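PDB 6RWT: ubiquinol-cytochrome C chaperone, which probably acts as an assembly factor of respiratory complex III, as a Cbp3-like chaperone for newly synthesized cytochrome b. Local coordinates for residues S86-G91 with P98-K103; A35-P40 with C146-Y151; A57-K62 with A118-D123. All coordinates share one frame; numbering follows the deposited sequence. Where two conformers were deposited one is given.

Interaction 1: residues S86-G91 with P98-K103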
loop_
_atom_site.group_PDB
_atom_site.type_symbol
_atom_site.label_atom_id
_atom_site.label_comp_id
_atom_site.label_asym_id
_atom_site.label_seq_id
_atom_site.Cartn_x
_atom_site.Cartn_y
_atom_site.Cartn_z
ATOM N N SER A 86 10.302 -3.940 11.041
ATOM C CA SER A 86 11.105 -4.525 9.946
ATOM C C SER A 86 12.529 -3.962 9.877
ATOM O O SER A 86 13.478 -4.687 9.555
ATOM C CB SER A 86 10.417 -4.323 8.590
ATOM O OG SER A 86 9.188 -5.035 8.525
ATOM N N LEU A 87 12.686 -2.670 10.160
ATOM C CA LEU A 87 14.028 -2.076 10.195
ATOM C C LEU A 87 14.837 -2.586 11.385
ATOM O O LEU A 87 16.023 -2.886 11.245
ATOM C CB LEU A 87 13.942 -0.554 10.205
ATOM C CG LEU A 87 13.397 0.059 8.917
ATOM C CD1 LEU A 87 13.231 1.534 9.155
ATOM C CD2 LEU A 87 14.301 -0.158 7.719
ATOM N N ARG A 88 14.193 -2.711 12.542
ATOM C CA ARG A 88 14.845 -3.311 13.723
ATOM C C ARG A 88 15.266 -4.774 13.498
ATOM O O ARG A 88 16.279 -5.213 14.046
ATOM C CB ARG A 88 13.951 -3.191 14.958
ATOM C CG ARG A 88 13.746 -1.744 15.391
ATOM C CD ARG A 88 12.841 -1.597 16.597
ATOM N NE ARG A 88 12.690 -0.186 16.971
ATOM C CZ ARG A 88 13.606 0.552 17.612
ATOM N NH1 ARG A 88 14.788 0.047 17.979
ATOM N NH2 ARG A 88 13.340 1.825 17.894
ATOM N N GLU A 89 14.506 -5.517 12.687
ATOM C CA GLU A 89 14.898 -6.886 12.288
ATOM C C GLU A 89 16.246 -6.944 11.538
ATOM O O GLU A 89 16.931 -7.973 11.575
ATOM C CB GLU A 89 13.793 -7.547 11.434
ATOM C CG GLU A 89 12.494 -7.864 12.178
ATOM C CD GLU A 89 11.419 -8.499 11.296
ATOM O OE1 GLU A 89 11.424 -8.299 10.063
ATOM O OE2 GLU A 89 10.550 -9.215 11.838
ATOM N N LEU A 90 16.616 -5.844 10.865
ATOM C CA LEU A 90 17.898 -5.723 10.145
ATOM C C LEU A 90 18.996 -4.974 10.923
ATOM O O LEU A 90 20.042 -4.636 10.354
ATOM C CB LEU A 90 17.666 -5.010 8.809
ATOM C CG LEU A 90 16.632 -5.631 7.862
ATOM C CD1 LEU A 90 16.455 -4.749 6.634
ATOM C CD2 LEU A 90 17.010 -7.047 7.455
ATOM N N GLY A 91 18.768 -4.720 12.208
ATOM C CA GLY A 91 19.706 -3.942 13.027
ATOM C C GLY A 91 19.711 -2.438 12.766
ATOM O O GLY A 91 20.664 -1.752 13.151
ATOM N N PRO A 98 19.543 8.967 13.766
ATOM C CA PRO A 98 18.586 9.930 14.298
ATOM C C PRO A 98 17.480 10.231 13.283
ATOM O O PRO A 98 17.675 10.050 12.064
ATOM C CB PRO A 98 19.444 11.175 14.570
ATOM C CG PRO A 98 20.643 11.010 13.709
ATOM C CD PRO A 98 20.899 9.539 13.665
ATOM N N LYS A 99 16.328 10.656 13.794
ATOM C CA LYS A 99 15.154 10.977 12.976
ATOM C C LYS A 99 14.718 9.796 12.083
ATOM O O LYS A 99 14.220 10.005 10.971
ATOM C CB LYS A 99 15.406 12.231 12.116
ATOM C CG LYS A 99 15.840 13.482 12.879
ATOM C CD LYS A 99 15.934 14.674 11.930
ATOM C CE LYS A 99 15.937 16.014 12.649
ATOM N NZ LYS A 99 17.296 16.386 13.123
ATOM N N ARG A 100 14.901 8.568 12.575
ATOM C CA ARG A 100 14.683 7.361 11.774
ATOM C C ARG A 100 13.270 7.325 11.187
ATOM O O ARG A 100 13.118 7.110 9.994
ATOM C CB ARG A 100 14.946 6.092 12.605
ATOM C CG ARG A 100 14.926 4.777 11.824
ATOM C CD ARG A 100 15.301 3.601 12.721
ATOM N NE ARG A 100 14.344 3.511 13.822
ATOM C CZ ARG A 100 13.458 2.537 14.037
ATOM N NH1 ARG A 100 13.399 1.424 13.288
ATOM N NH2 ARG A 100 12.640 2.663 15.073
ATOM N N MET A 101 12.255 7.572 12.011
ATOM C CA MET A 101 10.852 7.497 11.571
ATOM C C MET A 101 10.468 8.592 10.585
ATOM O O MET A 101 9.700 8.344 9.644
ATOM C CB MET A 101 9.912 7.565 12.778
ATOM C CG MET A 101 10.094 6.437 13.778
ATOM S SD MET A 101 9.148 4.977 13.368
ATOM C CE MET A 101 10.235 4.070 12.285
ATOM N N LYS A 102 10.973 9.804 10.813
ATOM C CA LYS A 102 10.770 10.919 9.882
ATOM C C LYS A 102 11.372 10.604 8.512
ATOM O O LYS A 102 10.738 10.860 7.484
ATOM C CB LYS A 102 11.365 12.217 10.447
ATOM C CG LYS A 102 10.590 12.779 11.629
ATOM C CD LYS A 102 11.425 13.762 12.440
ATOM C CE LYS A 102 10.653 14.295 13.637
ATOM N NZ LYS A 102 11.482 15.204 14.478
ATOM N N LYS A 103 12.578 10.028 8.499
ATOM C CA LYS A 103 13.227 9.616 7.241
ATOM C C LYS A 103 12.443 8.502 6.522
ATOM O O LYS A 103 12.318 8.519 5.286
ATOM C CB LYS A 103 14.678 9.178 7.489
ATOM C CG LYS A 103 15.622 10.306 7.919
ATOM C CD LYS A 103 16.940 9.725 8.405
ATOM C CE LYS A 103 17.944 10.796 8.800
ATOM N NZ LYS A 103 19.086 10.181 9.534
#

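Interaction 2: residues A35-P40 with C146-Y151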
loop_
_atom_site.group_PDB
_atom_site.type_symbol
_atom_site.label_atom_id
_atom_site.label_comp_id
_atom_site.label_asym_id
_atom_site.label_seq_id
_atom_site.Cartn_x
_atom_site.Cartn_y
_atom_site.Cartn_z
ATOM N N ALA A 35 7.743 -14.928 -8.047
ATOM C CA ALA A 35 8.078 -15.961 -9.016
ATOM C C ALA A 35 8.187 -15.304 -10.407
ATOM O O ALA A 35 9.256 -14.784 -10.746
ATOM C CB ALA A 35 7.066 -17.101 -8.968
ATOM N N GLN A 36 7.107 -15.256 -11.182
ATOM C CA GLN A 36 7.198 -14.812 -12.579
ATOM C C GLN A 36 7.733 -13.383 -12.761
ATOM O O GLN A 36 8.576 -13.159 -13.624
ATOM C CB GLN A 36 5.852 -14.961 -13.306
ATOM C CG GLN A 36 5.934 -14.642 -14.798
ATOM C CD GLN A 36 4.637 -14.869 -15.551
ATOM O OE1 GLN A 36 3.577 -15.073 -14.958
ATOM N NE2 GLN A 36 4.718 -14.829 -16.879
ATOM N N PHE A 37 7.264 -12.428 -11.947
ATOM C CA PHE A 37 7.593 -11.009 -12.180
ATOM C C PHE A 37 9.001 -10.602 -11.718
ATOM O O PHE A 37 9.453 -9.503 -12.047
ATOM C CB PHE A 37 6.558 -10.065 -11.536
ATOM C CG PHE A 37 5.164 -10.120 -12.130
ATOM C CD1 PHE A 37 4.807 -10.984 -13.176
ATOM C CD2 PHE A 37 4.171 -9.293 -11.592
ATOM C CE1 PHE A 37 3.508 -11.001 -13.671
ATOM C CE2 PHE A 37 2.876 -9.312 -12.086
ATOM C CZ PHE A 37 2.545 -10.165 -13.131
ATOM N N GLN A 38 9.672 -11.459 -10.941
ATOM C CA GLN A 38 11.045 -11.213 -10.471
ATOM C C GLN A 38 11.183 -9.993 -9.538
ATOM O O GLN A 38 12.240 -9.344 -9.497
ATOM C CB GLN A 38 12.041 -11.132 -11.651
ATOM C CG GLN A 38 12.042 -12.365 -12.552
ATOM C CD GLN A 38 12.467 -13.640 -11.841
ATOM O OE1 GLN A 38 11.864 -14.696 -12.034
ATOM N NE2 GLN A 38 13.511 -13.555 -11.016
ATOM N N VAL A 39 10.130 -9.702 -8.769
ATOM C CA VAL A 39 10.275 -8.815 -7.599
ATOM C C VAL A 39 11.171 -9.566 -6.593
ATOM O O VAL A 39 10.922 -10.737 -6.310
ATOM C CB VAL A 39 8.921 -8.425 -6.955
ATOM C CG1 VAL A 39 9.150 -7.596 -5.691
ATOM C CG2 VAL A 39 8.058 -7.643 -7.937
ATOM N N PRO A 40 12.221 -8.911 -6.066
ATOM C CA PRO A 40 13.114 -9.642 -5.153
ATOM C C PRO A 40 12.404 -10.107 -3.869
ATOM O O PRO A 40 11.677 -9.324 -3.260
ATOM C CB PRO A 40 14.209 -8.612 -4.834
ATOM C CG PRO A 40 14.129 -7.599 -5.931
ATOM C CD PRO A 40 12.686 -7.530 -6.292
ATOM N N CYS A 146 5.670 -3.699 -17.118
ATOM C CA CYS A 146 4.366 -3.408 -17.738
ATOM C C CYS A 146 3.244 -4.348 -17.256
ATOM O O CYS A 146 2.079 -3.955 -17.219
ATOM C CB CYS A 146 4.486 -3.444 -19.263
ATOM S SG CYS A 146 5.496 -2.098 -19.932
ATOM N N TYR A 147 3.602 -5.579 -16.898
ATOM C CA TYR A 147 2.670 -6.543 -16.267
ATOM C C TYR A 147 2.219 -6.062 -14.877
ATOM O O TYR A 147 1.023 -6.072 -14.550
ATOM C CB TYR A 147 3.343 -7.913 -16.091
ATOM C CG TYR A 147 2.905 -9.016 -17.023
ATOM C CD1 TYR A 147 1.749 -9.747 -16.759
ATOM C CD2 TYR A 147 3.675 -9.377 -18.130
ATOM C CE1 TYR A 147 1.346 -10.783 -17.591
ATOM C CE2 TYR A 147 3.282 -10.414 -18.968
ATOM C CZ TYR A 147 2.116 -11.114 -18.692
ATOM O OH TYR A 147 1.705 -12.144 -19.511
ATOM N N LEU A 148 3.190 -5.661 -14.059
ATOM C CA LEU A 148 2.890 -5.146 -12.721
ATOM C C LEU A 148 2.076 -3.845 -12.828
ATOM O O LEU A 148 1.121 -3.644 -12.072
ATOM C CB LEU A 148 4.172 -4.932 -11.912
ATOM C CG LEU A 148 4.003 -4.460 -10.458
ATOM C CD1 LEU A 148 3.095 -5.383 -9.652
ATOM C CD2 LEU A 148 5.353 -4.309 -9.762
ATOM N N GLY A 149 2.440 -2.983 -13.774
ATOM C CA GLY A 149 1.685 -1.757 -14.023
ATOM C C GLY A 149 0.229 -1.994 -14.404
ATOM O O GLY A 149 -0.666 -1.295 -13.914
ATOM N N ALA A 150 -0.019 -2.981 -15.263
ATOM C CA ALA A 150 -1.395 -3.373 -15.605
ATOM C C ALA A 150 -2.189 -3.798 -14.364
ATOM O O ALA A 150 -3.338 -3.390 -14.194
ATOM C CB ALA A 150 -1.402 -4.483 -16.649
ATOM N N TYR A 151 -1.569 -4.603 -13.501
ATOM C CA TYR A 151 -2.180 -4.991 -12.215
ATOM C C TYR A 151 -2.514 -3.770 -11.346
ATOM O O TYR A 151 -3.617 -3.671 -10.807
ATOM C CB TYR A 151 -1.273 -5.972 -11.462
ATOM C CG TYR A 151 -1.616 -6.210 -9.998
ATOM C CD1 TYR A 151 -2.616 -7.111 -9.622
ATOM C CD2 TYR A 151 -0.910 -5.555 -8.986
ATOM C CE1 TYR A 151 -2.916 -7.330 -8.283
ATOM C CE2 TYR A 151 -1.208 -5.764 -7.647
ATOM C CZ TYR A 151 -2.202 -6.663 -7.295
ATOM O OH TYR A 151 -2.491 -6.888 -5.964
#

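Interaction 3: residues A57-K62 with A118-D123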
loop_
_atom_site.group_PDB
_atom_site.type_symbol
_atom_site.label_atom_id
_atom_site.label_comp_id
_atom_site.label_asym_id
_atom_site.label_seq_id
_atom_site.Cartn_x
_atom_site.Cartn_y
_atom_site.Cartn_z
ATOM N N ALA A 57 -4.427 1.952 -1.245
ATOM C CA ALA A 57 -5.507 2.229 -0.275
ATOM C C ALA A 57 -5.613 3.720 0.096
ATOM O O ALA A 57 -6.705 4.298 0.068
ATOM C CB ALA A 57 -5.326 1.385 0.979
ATOM N N LEU A 58 -4.486 4.332 0.439
ATOM C CA LEU A 58 -4.468 5.757 0.808
ATOM C C LEU A 58 -4.911 6.654 -0.354
ATOM O O LEU A 58 -5.656 7.618 -0.145
ATOM C CB LEU A 58 -3.076 6.183 1.300
ATOM C CG LEU A 58 -2.474 5.443 2.508
ATOM C CD1 LEU A 58 -1.123 6.036 2.900
ATOM C CD2 LEU A 58 -3.403 5.387 3.707
ATOM N N HIS A 59 -4.447 6.325 -1.562
ATOM C CA HIS A 59 -4.802 7.043 -2.795
ATOM C C HIS A 59 -6.320 7.048 -3.034
ATOM O O HIS A 59 -6.892 8.084 -3.405
ATOM C CB HIS A 59 -4.023 6.411 -3.966
ATOM C CG HIS A 59 -4.324 6.996 -5.309
ATOM N ND1 HIS A 59 -5.147 6.368 -6.217
ATOM C CD2 HIS A 59 -3.897 8.134 -5.910
ATOM C CE1 HIS A 59 -5.226 7.100 -7.315
ATOM N NE2 HIS A 59 -4.472 8.174 -7.158
ATOM N N ARG A 60 -6.969 5.909 -2.787
ATOM C CA ARG A 60 -8.434 5.811 -2.891
ATOM C C ARG A 60 -9.173 6.593 -1.795
ATOM O O ARG A 60 -10.207 7.221 -2.057
ATOM C CB ARG A 60 -8.875 4.338 -2.850
ATOM C CG ARG A 60 -10.373 4.086 -2.630
ATOM C CD ARG A 60 -11.238 4.606 -3.771
ATOM N NE ARG A 60 -12.668 4.375 -3.523
ATOM C CZ ARG A 60 -13.475 5.164 -2.808
ATOM N NH1 ARG A 60 -13.031 6.288 -2.245
ATOM N NH2 ARG A 60 -14.754 4.832 -2.666
ATOM N N MET A 61 -8.660 6.517 -0.569
ATOM C CA MET A 61 -9.358 7.066 0.602
ATOM C C MET A 61 -9.236 8.577 0.773
ATOM O O MET A 61 -10.140 9.190 1.356
ATOM C CB MET A 61 -8.896 6.356 1.879
ATOM C CG MET A 61 -9.332 4.904 1.950
ATOM S SD MET A 61 -8.641 4.048 3.379
ATOM C CE MET A 61 -8.998 2.363 2.915
ATOM N N LYS A 62 -8.145 9.177 0.297
ATOM C CA LYS A 62 -7.947 10.642 0.400
ATOM C C LYS A 62 -9.082 11.407 -0.264
ATOM O O LYS A 62 -9.392 11.178 -1.431
ATOM C CB LYS A 62 -6.603 11.071 -0.218
ATOM C CG LYS A 62 -6.504 12.541 -0.634
ATOM C CD LYS A 62 -5.118 12.900 -1.160
ATOM C CE LYS A 62 -4.227 13.498 -0.081
ATOM N NZ LYS A 62 -4.538 14.933 0.157
ATOM N N ALA A 118 1.218 9.122 -12.055
ATOM C CA ALA A 118 1.029 8.245 -13.213
ATOM C C ALA A 118 -0.412 7.717 -13.309
ATOM O O ALA A 118 -0.999 7.725 -14.390
ATOM C CB ALA A 118 2.032 7.097 -13.194
ATOM N N LEU A 119 -0.983 7.291 -12.177
ATOM C CA LEU A 119 -2.369 6.808 -12.138
ATOM C C LEU A 119 -3.381 7.913 -12.473
ATOM O O LEU A 119 -4.290 7.696 -13.278
ATOM C CB LEU A 119 -2.713 6.182 -10.772
ATOM C CG LEU A 119 -2.120 4.793 -10.490
ATOM C CD1 LEU A 119 -2.344 4.432 -9.031
ATOM C CD2 LEU A 119 -2.721 3.725 -11.397
ATOM N N ASP A 120 -3.205 9.094 -11.880
ATOM C CA ASP A 120 -4.104 10.233 -12.153
ATOM C C ASP A 120 -4.081 10.673 -13.635
ATOM O O ASP A 120 -5.114 11.079 -14.166
ATOM C CB ASP A 120 -3.778 11.422 -11.238
ATOM C CG ASP A 120 -4.115 11.162 -9.763
ATOM O OD1 ASP A 120 -4.738 10.124 -9.426
ATOM O OD2 ASP A 120 -3.747 12.019 -8.930
ATOM N N ALA A 121 -2.912 10.555 -14.280
ATOM C CA ALA A 121 -2.741 10.841 -15.718
ATOM C C ALA A 121 -3.031 9.645 -16.649
ATOM O O ALA A 121 -2.966 9.792 -17.874
ATOM C CB ALA A 121 -1.323 11.340 -15.966
ATOM N N ASN A 122 -3.328 8.473 -16.077
ATOM C CA ASN A 122 -3.515 7.222 -16.820
ATOM C C ASN A 122 -2.349 6.947 -17.787
ATOM O O ASN A 122 -2.551 6.547 -18.942
ATOM C CB ASN A 122 -4.871 7.231 -17.535
ATOM C CG ASN A 122 -6.031 7.375 -16.570
ATOM O OD1 ASN A 122 -6.728 8.386 -16.557
ATOM N ND2 ASN A 122 -6.223 6.371 -15.738
ATOM N N ASP A 123 -1.136 7.187 -17.291
ATOM C CA ASP A 123 0.093 7.092 -18.070
ATOM C C ASP A 123 0.831 5.799 -17.668
ATOM O O ASP A 123 1.572 5.773 -16.676
ATOM C CB ASP A 123 0.943 8.347 -17.817
ATOM C CG ASP A 123 2.173 8.431 -18.702
ATOM O OD1 ASP A 123 2.640 7.381 -19.203
ATOM O OD2 ASP A 123 2.687 9.563 -18.880
#

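Interaction 1: residues S86-G91 with P98-K103
Arg100 reaches from the first turn of helix 100-120 to the end of helix 66-89, where its guanidinium meets Leu87 and Arg88. The apolar packing lies on the more buried side. There Leu87 CB lies 3.7 Å from Arg100 NH1 and in the plane of the guanidinium, at its edge, while the CE methyl of Met101 covers one face. A bend at chi3 (60°) ends the extended run of the Arg100 chain and turns the guanidinium, so that NH1 comes beside Leu87. On the exposed side the straight chain of Arg88 crosses Arg100 at about a right angle, with the two guanidinium planes 67° apart. Their NH2 atoms, 3.0 Å from each other, are both donors and cannot bond; what brings them together is a shared acceptor, because Arg100 NH2 and Arg88 NE both form salt bridges with Asp84 OD1. Arg100 NE is held in turn by Asp94, whereas the ion pair from Arg88 NH2 to Asp94 is long and weak. Gly91, with positive phi, closes helix 66-89 in a Schellman motif. The contact is a short loop connection between consecutive helices, whose ends are joined by an arginine-aspartate cluster.

Interaction 2: residues A35-P40 with C146-Y151
Phe37 lays one face of its ring against Tyr147 at the start of helix 145-161. The Tyr147 methylene makes a CH-pi contact, with CB 4.2 Å from the centroid of the Phe37 ring and nearer its rim than its middle. Beyond CB the tyrosine ring leans obliquely, its plane 45° from that of Phe37, and the closest approach is Phe37 CZ to Tyr147 CD1 at 3.7 Å. The tyrosine chi1 of -106° lies away from a staggered value, and the rings meet obliquely rather than as a stack. Leu148 adds a looser apolar touch, its CB 4.4 Å from Phe37 CD2. No hydrogen bond crosses the contact, so it is mainly apolar.

Backbone shape puts the phenylalanine there. Ala35 to Gln38 form a type I turn, with Phe37 at its third position. Trp142 NE1 donates to the Phe37 carbonyl and Arg136 NH1 to that of Gln38, fixing the turn from outside. Arg32 touches both aromatic side chains while its NE donates to Gln36 OE1. Farther out, Leu148 and Val39 both rest on Ile135, and Leu148 also meets Leu131. The loop between helices 2-28 and 43-61 is thereby packed against helix 145-161, with helix 124-135 lining the leucine side.

Interaction 3: residues A57-K62 with A118-D123
His59 and Asp120 come together because the histidine CG stands anti to its own backbone N (chi1 177°), sending the ring outward from helix 43-61, while the aspartate CG lies beside its backbone N and brings the carboxylate back toward it. The result is a His-carboxylate hydrogen bond between two helices of this all-helical protein, close to the C-terminal end of each. His59 NE2 donates to Asp120 OD1 over 3.0 Å with an N-H...O angle of 159°. The oxygen lies almost in the imidazole plane and is approached on its syn side, though the donor stands 29° out of the carboxylate plane. A neighbouring carboxylate would be expected to favour a proton on NE2.

Beside this polar link the contact is apolar and less close: Leu119 CD1 comes obliquely to the ring, 4.3 Å from His59 CE1. Leu119 is buried and also packs on Leu153, whereas Asp120 is exposed, so the hydrogen bond lies between a buried leucine and the solvent-exposed side. Phe55, one turn earlier, meets the His59 ring, and Arg156 of helix 145-161 touches the histidine while donating to the Leu119 carbonyl. A bound acetate, probably from the crystallisation liquor, lies about 4 Å from the His59 side chain. A Schellman motif with Asn122 at positive phi closes the helix, and Asp123 then caps helix 124-135, its OD1 accepting a hydrogen bond from the backbone N of Ala126.

How the interactions relate
From the N terminus, the chain first runs through helix 2-28 into the loop 35-40, where interaction 2 opens. Helix 43-61 follows and supplies the first half of interaction 3, and helix 66-89 then leads into interaction 1, whose short loop closes at once with 98-103. Helix 100-120 begins at interaction 1 and ends at interaction 3, on the other side of the chain's centre, with the two contact centres 27 Å apart. Interaction 2 closes last, on helix 145-161. The three loops are thus nested one within another and none cross: the innermost joins consecutive helices, the middle one pairs helices 43-61 and 100-120, and the outermost ties an early loop to a late helix.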